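Local coordinates for protein group 3 allergen SMIPP-S Yv6023A04 (Sarcoptes scabiei type hominis, PDB 3H7O) that has the two-barrel fold of the S1 serine proteases but is an inactivated paralogue, so it probably lacks the endopeptidase activity of its family, at residues Q35-T40 with Q222-K227; C44-K49 with S79-E84; Q56-N61 with L104-A109; G132-M135 with D139-L142. The protein carries 3 engineered substitutions. One frame throughout, in Å; residues are numbered along the deposited sequence.

Interaction 1: Q35-T40 with Q222-K227; sequences QWFVLT and QDIIKK
F37 puts its phenyl ring onto the last turn of the helix that carries I224 and I225. The CB of F37 already points at the helix, and with CG beside the backbone N (chi1 -61°) the ring lies along the backbone between these two residues. One long side of the ring follows I224: its CG2 methyl sits 4.0 Å from F37 CD1 and 3.7 Å from F37 CE1. The other side runs along I225, first with F37 CD2 3.9 Å from I225 CA, then with F37 CE2 3.5 Å from I225 O. This is where the C-terminal helix of the trypsin fold folds back on the N-terminal six-stranded barrel; F37 stands on strand 37-40 of that barrel and also leans on I92 and E94 of strand 91-95. At the tip, F37 CZ reaches to 3.3 Å from I224 O, a carbonyl oxygen already taken by the backbone N of K227. The carbonyl carbon of I224 and the N of I225 lie over one face of the ring, the carbon offset toward its rim. Beyond the tip, K227 comes obliquely, its CB 4.2 Å from F37 CZ, while K228 makes a cation-pi contact with W36.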
# COMPACT_ATOMS: atom_id res chain seq x y z
N GLN A 35 -7.06 -2.32 -14.63
CA GLN A 35 -6.12 -1.69 -15.57
C GLN A 35 -6.14 -0.16 -15.48
O GLN A 35 -5.20 0.50 -15.93
CB GLN A 35 -6.39 -2.15 -17.01
CG GLN A 35 -7.70 -1.63 -17.60
CD GLN A 35 -7.96 -2.12 -19.01
OE1 GLN A 35 -7.03 -2.30 -19.80
NE2 GLN A 35 -9.22 -2.32 -19.34
N TRP A 36 -7.20 0.39 -14.90
CA TRP A 36 -7.39 1.84 -14.84
C TRP A 36 -7.08 2.48 -13.49
O TRP A 36 -6.84 3.69 -13.42
CB TRP A 36 -8.83 2.21 -15.23
CG TRP A 36 -9.19 1.90 -16.66
CD1 TRP A 36 -10.13 1.00 -17.09
CD2 TRP A 36 -8.63 2.50 -17.84
NE1 TRP A 36 -10.19 1.01 -18.47
CE2 TRP A 36 -9.28 1.92 -18.95
CE3 TRP A 36 -7.65 3.48 -18.07
CZ2 TRP A 36 -8.98 2.27 -20.27
CZ3 TRP A 36 -7.35 3.83 -19.38
CH2 TRP A 36 -8.01 3.23 -20.46
N PHE A 37 -7.09 1.69 -12.41
CA PHE A 37 -6.99 2.24 -11.06
C PHE A 37 -6.01 1.52 -10.14
O PHE A 37 -5.94 0.29 -10.12
CB PHE A 37 -8.38 2.29 -10.38
CG PHE A 37 -9.39 3.15 -11.10
CD1 PHE A 37 -9.39 4.53 -10.92
CD2 PHE A 37 -10.34 2.57 -11.93
CE1 PHE A 37 -10.33 5.33 -11.58
CE2 PHE A 37 -11.28 3.36 -12.60
CZ PHE A 37 -11.27 4.74 -12.42
N VAL A 38 -5.27 2.30 -9.37
CA VAL A 38 -4.37 1.78 -8.34
C VAL A 38 -4.70 2.37 -6.98
O VAL A 38 -4.93 3.58 -6.85
CB VAL A 38 -2.87 2.06 -8.69
CG1 VAL A 38 -1.97 1.83 -7.47
CG2 VAL A 38 -2.43 1.17 -9.86
N LEU A 39 -4.74 1.51 -5.96
CA LEU A 39 -5.00 1.93 -4.58
C LEU A 39 -3.69 2.10 -3.81
O LEU A 39 -2.85 1.19 -3.80
CB LEU A 39 -5.90 0.90 -3.87
CG LEU A 39 -6.52 1.28 -2.52
CD1 LEU A 39 -7.58 2.36 -2.69
CD2 LEU A 39 -7.13 0.05 -1.86
N THR A 40 -3.52 3.25 -3.17
CA THR A 40 -2.30 3.54 -2.42
C THR A 40 -2.61 4.32 -1.13
O THR A 40 -3.78 4.48 -0.76
CB THR A 40 -1.24 4.27 -3.31
OG1 THR A 40 0.02 4.34 -2.64
CG2 THR A 40 -1.70 5.68 -3.71
N GLN A 222 -15.53 1.17 -5.04
CA GLN A 222 -16.41 0.66 -6.10
C GLN A 222 -17.00 1.79 -6.94
O GLN A 222 -17.12 1.66 -8.16
CB GLN A 222 -17.53 -0.20 -5.52
CG GLN A 222 -17.11 -1.61 -5.13
CD GLN A 222 -18.17 -2.36 -4.33
OE1 GLN A 222 -19.19 -1.79 -3.93
NE2 GLN A 222 -17.93 -3.64 -4.09
N ASP A 223 -17.37 2.89 -6.29
CA ASP A 223 -17.87 4.09 -6.98
C ASP A 223 -16.85 4.69 -7.94
O ASP A 223 -17.20 5.15 -9.03
CB ASP A 223 -18.32 5.15 -5.97
CG ASP A 223 -19.65 4.82 -5.32
OD1 ASP A 223 -20.40 3.97 -5.86
OD2 ASP A 223 -19.95 5.41 -4.26
N ILE A 224 -15.58 4.70 -7.54
CA ILE A 224 -14.51 5.21 -8.39
C ILE A 224 -14.17 4.23 -9.51
O ILE A 224 -14.02 4.64 -10.66
CB ILE A 224 -13.23 5.57 -7.56
CG1 ILE A 224 -13.56 6.52 -6.39
CG2 ILE A 224 -12.13 6.14 -8.46
CD1 ILE A 224 -14.22 7.84 -6.77
N ILE A 225 -14.06 2.94 -9.18
CA ILE A 225 -13.74 1.89 -10.16
C ILE A 225 -14.71 1.87 -11.34
O ILE A 225 -14.30 1.67 -12.48
CB ILE A 225 -13.67 0.48 -9.50
CG1 ILE A 225 -12.35 0.29 -8.77
CG2 ILE A 225 -13.86 -0.64 -10.54
CD1 ILE A 225 -12.22 -1.05 -8.06
N LYS A 226 -15.99 2.09 -11.06
CA LYS A 226 -17.04 2.04 -12.08
C LYS A 226 -17.01 3.23 -13.06
O LYS A 226 -17.75 3.23 -14.05
CB LYS A 226 -18.43 1.89 -11.44
CG LYS A 226 -18.91 3.12 -10.67
CD LYS A 226 -20.09 2.81 -9.76
CE LYS A 226 -21.41 2.76 -10.51
NZ LYS A 226 -22.55 2.52 -9.59
N LYS A 227 -16.17 4.22 -12.79
CA LYS A 227 -16.00 5.39 -13.67
C LYS A 227 -15.48 5.01 -15.06
O LYS A 227 -15.85 5.64 -16.05
CB LYS A 227 -15.08 6.43 -13.04
CG LYS A 227 -15.68 7.19 -11.86
CD LYS A 227 -14.77 8.32 -11.41
CE LYS A 227 -15.28 8.99 -10.15
NZ LYS A 227 -16.63 9.61 -10.31

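Interaction 2: C44-K49 with S79-E84; sequences CVFDQK and SFYRQE. Engineered in segment 79-84: Q83 (natural residue Asn).
The rings of F46 and Y81 meet obliquely, with their centroids 4.9 Å apart and their planes inclined at 53°. Y81 brings one corner of its ring: CE2 stands over the middle of the F46 face, 3.6 Å from F46 CG. Seen from Y81, F46 lies obliquely, and its CB also packs along the contact, 3.9 Å from Y81 CD2. Both side chains are turned into this meeting, F46 with CG wedged between its backbone N and carbonyl carbon (chi1 81°) and Y81 with CG swung to the far side from its N. The opposite face of F46 has the carboxylate carbon of D47 above it near the rim. That carboxylate is tied down by Q48, whose NE2 donates to D47 OD1 at 2.9 Å, arriving from above the carboxylate plane. At the outer end of the F46 ring comes Q83, an engineered residue, extended beyond CG and crossing F46 at about a right angle: its CG is 3.8 Å from F46 CZ, and its amide plane is 59° from the ring plane. Inward, Y81 rests on A42 and H43 of helix 42-45. H43 falls in the Thr-Ala-Ala-His-Cys sequence that holds the triad histidine in active S1 proteases, so the loop after strand 68-78 packs close to the former active site. F46 touches L78 at the end of that strand, V45 faces strand 91-95, and C44 ties the short helix to strand 26-32 through its disulfide with C28.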
# COMPACT_ATOMS: atom_id res chain seq x y z
N CYS A 44 1.35 9.87 0.43
CA CYS A 44 2.34 9.82 -0.65
C CYS A 44 1.97 10.69 -1.85
O CYS A 44 2.85 11.19 -2.56
CB CYS A 44 2.53 8.37 -1.13
SG CYS A 44 2.96 7.16 0.16
N VAL A 45 0.67 10.89 -2.08
CA VAL A 45 0.19 11.46 -3.34
C VAL A 45 -0.74 12.67 -3.24
O VAL A 45 -0.97 13.36 -4.24
CB VAL A 45 -0.48 10.37 -4.25
CG1 VAL A 45 0.52 9.27 -4.61
CG2 VAL A 45 -1.73 9.78 -3.58
N PHE A 46 -1.28 12.94 -2.05
CA PHE A 46 -2.34 13.95 -1.88
C PHE A 46 -1.98 15.34 -2.41
O PHE A 46 -2.86 16.06 -2.88
CB PHE A 46 -2.81 14.02 -0.42
CG PHE A 46 -1.93 14.84 0.47
CD1 PHE A 46 -2.30 16.13 0.85
CD2 PHE A 46 -0.72 14.33 0.94
CE1 PHE A 46 -1.48 16.90 1.68
CE2 PHE A 46 0.10 15.08 1.77
CZ PHE A 46 -0.28 16.37 2.14
N ASP A 47 -0.70 15.70 -2.34
CA ASP A 47 -0.23 17.02 -2.76
C ASP A 47 0.69 16.96 -3.98
O ASP A 47 1.42 17.91 -4.26
CB ASP A 47 0.50 17.70 -1.59
CG ASP A 47 1.69 16.87 -1.07
OD1 ASP A 47 1.90 15.74 -1.55
OD2 ASP A 47 2.40 17.37 -0.17
N GLN A 48 0.65 15.85 -4.71
CA GLN A 48 1.50 15.66 -5.88
C GLN A 48 0.68 15.77 -7.16
O GLN A 48 -0.38 15.16 -7.28
CB GLN A 48 2.19 14.29 -5.82
CG GLN A 48 3.08 14.09 -4.59
CD GLN A 48 4.15 15.16 -4.47
OE1 GLN A 48 4.93 15.39 -5.40
NE2 GLN A 48 4.18 15.83 -3.32
N LYS A 49 1.19 16.54 -8.12
CA LYS A 49 0.52 16.70 -9.41
C LYS A 49 0.46 15.35 -10.12
O LYS A 49 1.50 14.70 -10.29
CB LYS A 49 1.27 17.72 -10.27
CG LYS A 49 0.39 18.49 -11.24
CD LYS A 49 -0.25 19.69 -10.57
N SER A 79 -10.43 10.58 0.03
CA SER A 79 -11.66 10.47 0.82
C SER A 79 -11.48 11.15 2.17
O SER A 79 -11.24 10.48 3.18
CB SER A 79 -12.07 9.01 0.99
OG SER A 79 -13.29 8.90 1.71
N PHE A 80 -11.60 12.48 2.18
CA PHE A 80 -11.46 13.29 3.39
C PHE A 80 -10.13 13.03 4.10
O PHE A 80 -10.10 12.86 5.32
CB PHE A 80 -12.64 13.06 4.36
CG PHE A 80 -14.00 13.32 3.75
CD1 PHE A 80 -14.62 14.55 3.91
CD2 PHE A 80 -14.67 12.31 3.05
CE1 PHE A 80 -15.89 14.80 3.36
CE2 PHE A 80 -15.93 12.54 2.49
CZ PHE A 80 -16.54 13.79 2.65
N TYR A 81 -9.04 13.01 3.33
CA TYR A 81 -7.72 12.83 3.91
C TYR A 81 -7.36 13.99 4.83
O TYR A 81 -7.53 15.15 4.47
CB TYR A 81 -6.64 12.66 2.83
CG TYR A 81 -5.24 12.62 3.41
CD1 TYR A 81 -4.84 11.58 4.25
CD2 TYR A 81 -4.32 13.64 3.13
CE1 TYR A 81 -3.56 11.54 4.78
CE2 TYR A 81 -3.04 13.61 3.67
CZ TYR A 81 -2.67 12.55 4.49
OH TYR A 81 -1.41 12.51 5.03
N ARG A 82 -6.88 13.66 6.02
CA ARG A 82 -6.52 14.66 7.02
C ARG A 82 -5.02 14.68 7.23
O ARG A 82 -4.45 13.76 7.81
CB ARG A 82 -7.26 14.40 8.34
CG ARG A 82 -8.78 14.20 8.18
CD ARG A 82 -9.47 15.45 7.67
NE ARG A 82 -9.41 16.55 8.63
CZ ARG A 82 -9.46 17.84 8.31
NH1 ARG A 82 -9.57 18.22 7.04
NH2 ARG A 82 -9.39 18.76 9.27
N GLN A 83 -4.38 15.74 6.75
CA GLN A 83 -2.93 15.92 6.77
C GLN A 83 -2.30 15.75 8.16
O GLN A 83 -1.29 15.04 8.31
CB GLN A 83 -2.60 17.31 6.22
CG GLN A 83 -1.19 17.47 5.67
CD GLN A 83 -0.99 18.82 5.01
OE1 GLN A 83 -1.95 19.56 4.77
NE2 GLN A 83 0.26 19.16 4.72
N GLU A 84 -2.88 16.40 9.16
CA GLU A 84 -2.32 16.46 10.52
C GLU A 84 -2.22 15.09 11.22
O GLU A 84 -1.24 14.81 11.91
CB GLU A 84 -3.14 17.44 11.37
CG GLU A 84 -2.56 17.74 12.76

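Interaction 3: Q56-N61 with L104-A109; sequences QYESTN and LKSKPA
S106 OG donates a short hydrogen bond of 2.6 Å to E58 OE2, which accepts with its anti lone pair, away from the other carboxylate oxygen. The bond joins the end of strand 54-57, a strand of the closed N-terminal barrel, to the long connection that leads from that barrel to the second one in the trypsin fold. S106 can reach because its OG lies between its own N and carbonyl carbon (chi1 52°), which turns the hydroxyl to the carboxylate. E58 OE1 has a different partner, the ammonium of K68, with which it forms a salt bridge; with both oxygens engaged, the carboxylate has little freedom to turn and its negative charge is probably stabilised. K105 plays an apolar part here. Its CB packs 3.6 Å from E58 CG while its extended chain crosses E58 at about a right angle, and its NZ stays 5.3 Å from E58 OE1. On the strand side Y57 turns a ring edge to the serine, CD1 lying 3.8 Å from S106 CB with that carbon in the plane of the ring; the phenol oxygen is bound instead by the backbone N of K100. E58 has a left-handed backbone (phi 62°) just past the end of strand 54-57, and its N is met by a water. This water accepts from E58 N at 2.8 Å and lies 3.1 Å from K105 O, a probable bridge between the two backbones. The carbonyl oxygen of E58, buried by this contact, has no polar partner in the model.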
# COMPACT_ATOMS: atom_id res chain seq x y z
N GLN A 56 5.03 1.72 -11.28
CA GLN A 56 5.92 0.64 -11.69
C GLN A 56 5.30 -0.69 -11.26
O GLN A 56 4.94 -0.88 -10.09
CB GLN A 56 7.32 0.81 -11.08
CG GLN A 56 8.34 -0.25 -11.56
CD GLN A 56 9.78 0.07 -11.17
OE1 GLN A 56 10.07 1.07 -10.51
NE2 GLN A 56 10.70 -0.79 -11.60
N TYR A 57 5.18 -1.60 -12.22
CA TYR A 57 4.50 -2.87 -11.98
C TYR A 57 5.24 -4.05 -12.62
O TYR A 57 6.18 -3.85 -13.39
CB TYR A 57 3.02 -2.81 -12.40
CG TYR A 57 2.71 -2.47 -13.85
CD1 TYR A 57 2.07 -3.40 -14.67
CD2 TYR A 57 3.00 -1.22 -14.39
CE1 TYR A 57 1.75 -3.11 -16.00
CE2 TYR A 57 2.70 -0.91 -15.72
CZ TYR A 57 2.07 -1.86 -16.52
OH TYR A 57 1.76 -1.56 -17.83
N GLU A 58 4.84 -5.27 -12.26
CA GLU A 58 5.48 -6.51 -12.73
C GLU A 58 6.94 -6.62 -12.29
O GLU A 58 7.75 -7.24 -12.98
CB GLU A 58 5.36 -6.66 -14.26
CG GLU A 58 3.93 -6.63 -14.78
CD GLU A 58 3.80 -7.06 -16.23
OE1 GLU A 58 4.83 -7.27 -16.90
OE2 GLU A 58 2.65 -7.19 -16.70
N SER A 59 7.27 -6.04 -11.14
CA SER A 59 8.66 -5.88 -10.72
C SER A 59 9.02 -6.67 -9.47
O SER A 59 8.43 -6.50 -8.41
CB SER A 59 8.99 -4.39 -10.52
OG SER A 59 10.33 -4.22 -10.06
N THR A 60 10.04 -7.52 -9.60
CA THR A 60 10.54 -8.30 -8.48
C THR A 60 11.69 -7.56 -7.78
O THR A 60 12.03 -7.86 -6.64
CB THR A 60 10.95 -9.71 -8.96
OG1 THR A 60 9.78 -10.36 -9.48
CG2 THR A 60 11.54 -10.56 -7.84
N ASN A 61 12.26 -6.59 -8.49
CA ASN A 61 13.25 -5.67 -7.95
C ASN A 61 13.20 -4.39 -8.77
O ASN A 61 13.36 -4.43 -9.99
CB ASN A 61 14.66 -6.29 -7.97
CG ASN A 61 15.72 -5.36 -7.40
OD1 ASN A 61 16.04 -4.32 -7.99
ND2 ASN A 61 16.29 -5.73 -6.26
N LEU A 104 -0.62 -12.36 -14.94
CA LEU A 104 0.46 -13.21 -14.44
C LEU A 104 1.40 -12.42 -13.52
O LEU A 104 1.42 -12.64 -12.30
CB LEU A 104 1.23 -13.83 -15.61
CG LEU A 104 0.44 -14.65 -16.65
CD1 LEU A 104 1.22 -14.83 -17.95
CD2 LEU A 104 -0.00 -16.00 -16.09
N LYS A 105 2.16 -11.50 -14.10
CA LYS A 105 3.02 -10.62 -13.32
C LYS A 105 2.23 -9.43 -12.80
O LYS A 105 2.63 -8.78 -11.83
CB LYS A 105 4.20 -10.13 -14.15
CG LYS A 105 5.23 -11.20 -14.51
CD LYS A 105 6.32 -10.60 -15.37
CE LYS A 105 7.54 -11.49 -15.45
NZ LYS A 105 8.72 -10.72 -15.93
N SER A 106 1.11 -9.13 -13.46
CA SER A 106 0.23 -8.04 -13.06
C SER A 106 -1.24 -8.46 -13.13
O SER A 106 -1.74 -8.86 -14.19
CB SER A 106 0.48 -6.78 -13.90
OG SER A 106 0.43 -7.08 -15.29
N LYS A 107 -1.91 -8.38 -11.99
CA LYS A 107 -3.26 -8.91 -11.84
C LYS A 107 -3.95 -8.08 -10.77
O LYS A 107 -3.33 -7.71 -9.78
CB LYS A 107 -3.19 -10.38 -11.41
CG LYS A 107 -4.49 -11.15 -11.51
CD LYS A 107 -4.32 -12.58 -11.02
CE LYS A 107 -5.67 -13.25 -10.83
NZ LYS A 107 -5.55 -14.73 -10.70
N PRO A 108 -5.24 -7.76 -10.96
CA PRO A 108 -5.91 -6.98 -9.92
C PRO A 108 -6.17 -7.81 -8.66
O PRO A 108 -6.38 -9.02 -8.75
CB PRO A 108 -7.24 -6.58 -10.57
CG PRO A 108 -7.08 -6.86 -12.03
CD PRO A 108 -6.13 -8.00 -12.11
N ALA A 109 -6.14 -7.15 -7.51
CA ALA A 109 -6.54 -7.78 -6.25
C ALA A 109 -8.06 -7.79 -6.17
O ALA A 109 -8.73 -6.95 -6.77
CB ALA A 109 -5.94 -7.03 -5.06
O HOH W 1 2.56 -5.92 -10.69

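Interaction 4: G132-M135 with D139-L142; sequences GQTM and DHDL
H140 NE2 donates to G132 O at 3.0 Å, a fairly straight bond (162°), with the acceptor oxygen close to the plane of the imidazole. On the acceptor the donor is less well aligned, standing 40° out of the carbonyl plane of G132. Beside it, the ring carbon H140 CE1 comes 3.1 Å from T134 O, so two backbone oxygens of the 132-135 segment line one edge of the histidine. T134 makes a second meeting with D139: T134 OG1 lies 3.4 Å from D139 CB, and T134 CB is 3.5 Å from D139 OD2, the two side chains crossing at about a right angle. These are packing distances, and the threonine hydroxyl has instead a weak bond to D131 O. All of this belongs to one loop of the second barrel, running from strand 123-128 to strand 143-150, which in chymotrypsin relatives is the autolysis loop; here it folds back on itself across the imidazole. T134 N gives a weak bond of 3.1 Å to G132 O, so that one carbonyl oxygen meets both this amide and the histidine. A step further out, D136 O takes the ND1 side of the ring. With a carbonyl at each nitrogen, the imidazole may well be protonated on both. W63, from the loop after strand 54-57, stacks on the ring, and the backbone of H140 is bonded to L62 of that same loop. K143 NZ, at the start of the next strand, binds the carbonyl oxygens of both D139 and D141.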
# COMPACT_ATOMS: atom_id res chain seq x y z
N GLY A 132 13.15 3.66 -0.87
CA GLY A 132 13.78 3.71 -2.19
C GLY A 132 15.05 4.53 -2.31
O GLY A 132 15.78 4.39 -3.30
N GLN A 133 15.33 5.37 -1.32
CA GLN A 133 16.48 6.27 -1.38
C GLN A 133 17.75 5.61 -0.80
O GLN A 133 18.53 6.25 -0.10
CB GLN A 133 16.15 7.59 -0.67
CG GLN A 133 16.91 8.80 -1.20
N THR A 134 17.94 4.33 -1.10
CA THR A 134 19.10 3.57 -0.63
C THR A 134 19.97 3.09 -1.81
O THR A 134 19.50 3.05 -2.95
CB THR A 134 18.69 2.35 0.24
OG1 THR A 134 17.56 1.70 -0.35
CG2 THR A 134 18.32 2.81 1.64
N MET A 135 21.21 2.73 -1.52
CA MET A 135 22.20 2.41 -2.55
C MET A 135 22.32 0.92 -2.90
O MET A 135 22.85 0.58 -3.96
CB MET A 135 23.58 2.94 -2.15
CG MET A 135 23.74 4.43 -2.35
SD MET A 135 25.38 5.01 -1.91
CE MET A 135 26.40 4.25 -3.18
N ASP A 139 18.07 -3.87 -1.37
CA ASP A 139 17.08 -3.04 -0.68
C ASP A 139 15.86 -2.76 -1.56
O ASP A 139 14.81 -2.36 -1.06
CB ASP A 139 17.68 -1.70 -0.23
CG ASP A 139 18.65 -1.85 0.92
OD1 ASP A 139 18.62 -2.89 1.61
OD2 ASP A 139 19.44 -0.91 1.14
N HIS A 140 16.01 -2.97 -2.86
CA HIS A 140 14.94 -2.70 -3.82
C HIS A 140 14.20 -3.95 -4.28
O HIS A 140 13.41 -3.89 -5.22
CB HIS A 140 15.49 -1.89 -5.01
CG HIS A 140 16.03 -0.55 -4.62
ND1 HIS A 140 17.29 -0.38 -4.11
CD2 HIS A 140 15.46 0.68 -4.64
CE1 HIS A 140 17.48 0.90 -3.83
NE2 HIS A 140 16.39 1.56 -4.15
N ASP A 141 14.45 -5.08 -3.61
CA ASP A 141 13.73 -6.32 -3.87
C ASP A 141 12.28 -6.20 -3.44
O ASP A 141 11.97 -5.54 -2.45
CB ASP A 141 14.34 -7.48 -3.08
CG ASP A 141 15.62 -8.01 -3.69
OD1 ASP A 141 15.80 -7.96 -4.92
OD2 ASP A 141 16.46 -8.50 -2.91
N LEU A 142 11.39 -6.87 -4.18
CA LEU A 142 10.04 -7.13 -3.70
C LEU A 142 10.13 -8.06 -2.50
O LEU A 142 10.77 -9.12 -2.57
CB LEU A 142 9.18 -7.76 -4.79
CG LEU A 142 7.75 -8.16 -4.41
CD1 LEU A 142 6.89 -6.96 -4.05
CD2 LEU A 142 7.11 -8.94 -5.54

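Interaction 3 is the most buried of the four and polar at heart, a carboxylate held by a hydroxyl and a lysine. Interaction 1, partly buried, is by contrast a ring against aliphatic groups and backbone; both reach the same N-terminal barrel, with centres about 17 Å apart. Interaction 2, the surface contact, is also aromatic, and its 44-49 segment follows strand 37-40, so that T40 CG2 and V45 CG2 touch at 4.1 Å. Interaction 4 belongs to the second barrel and rests on a histidine bonded to backbone oxygens. It joins interaction 3 directly, through probable hydrogen bonds of N61 with D141 and T60 with L142, but lies about 28 Å from interaction 1, centre to centre.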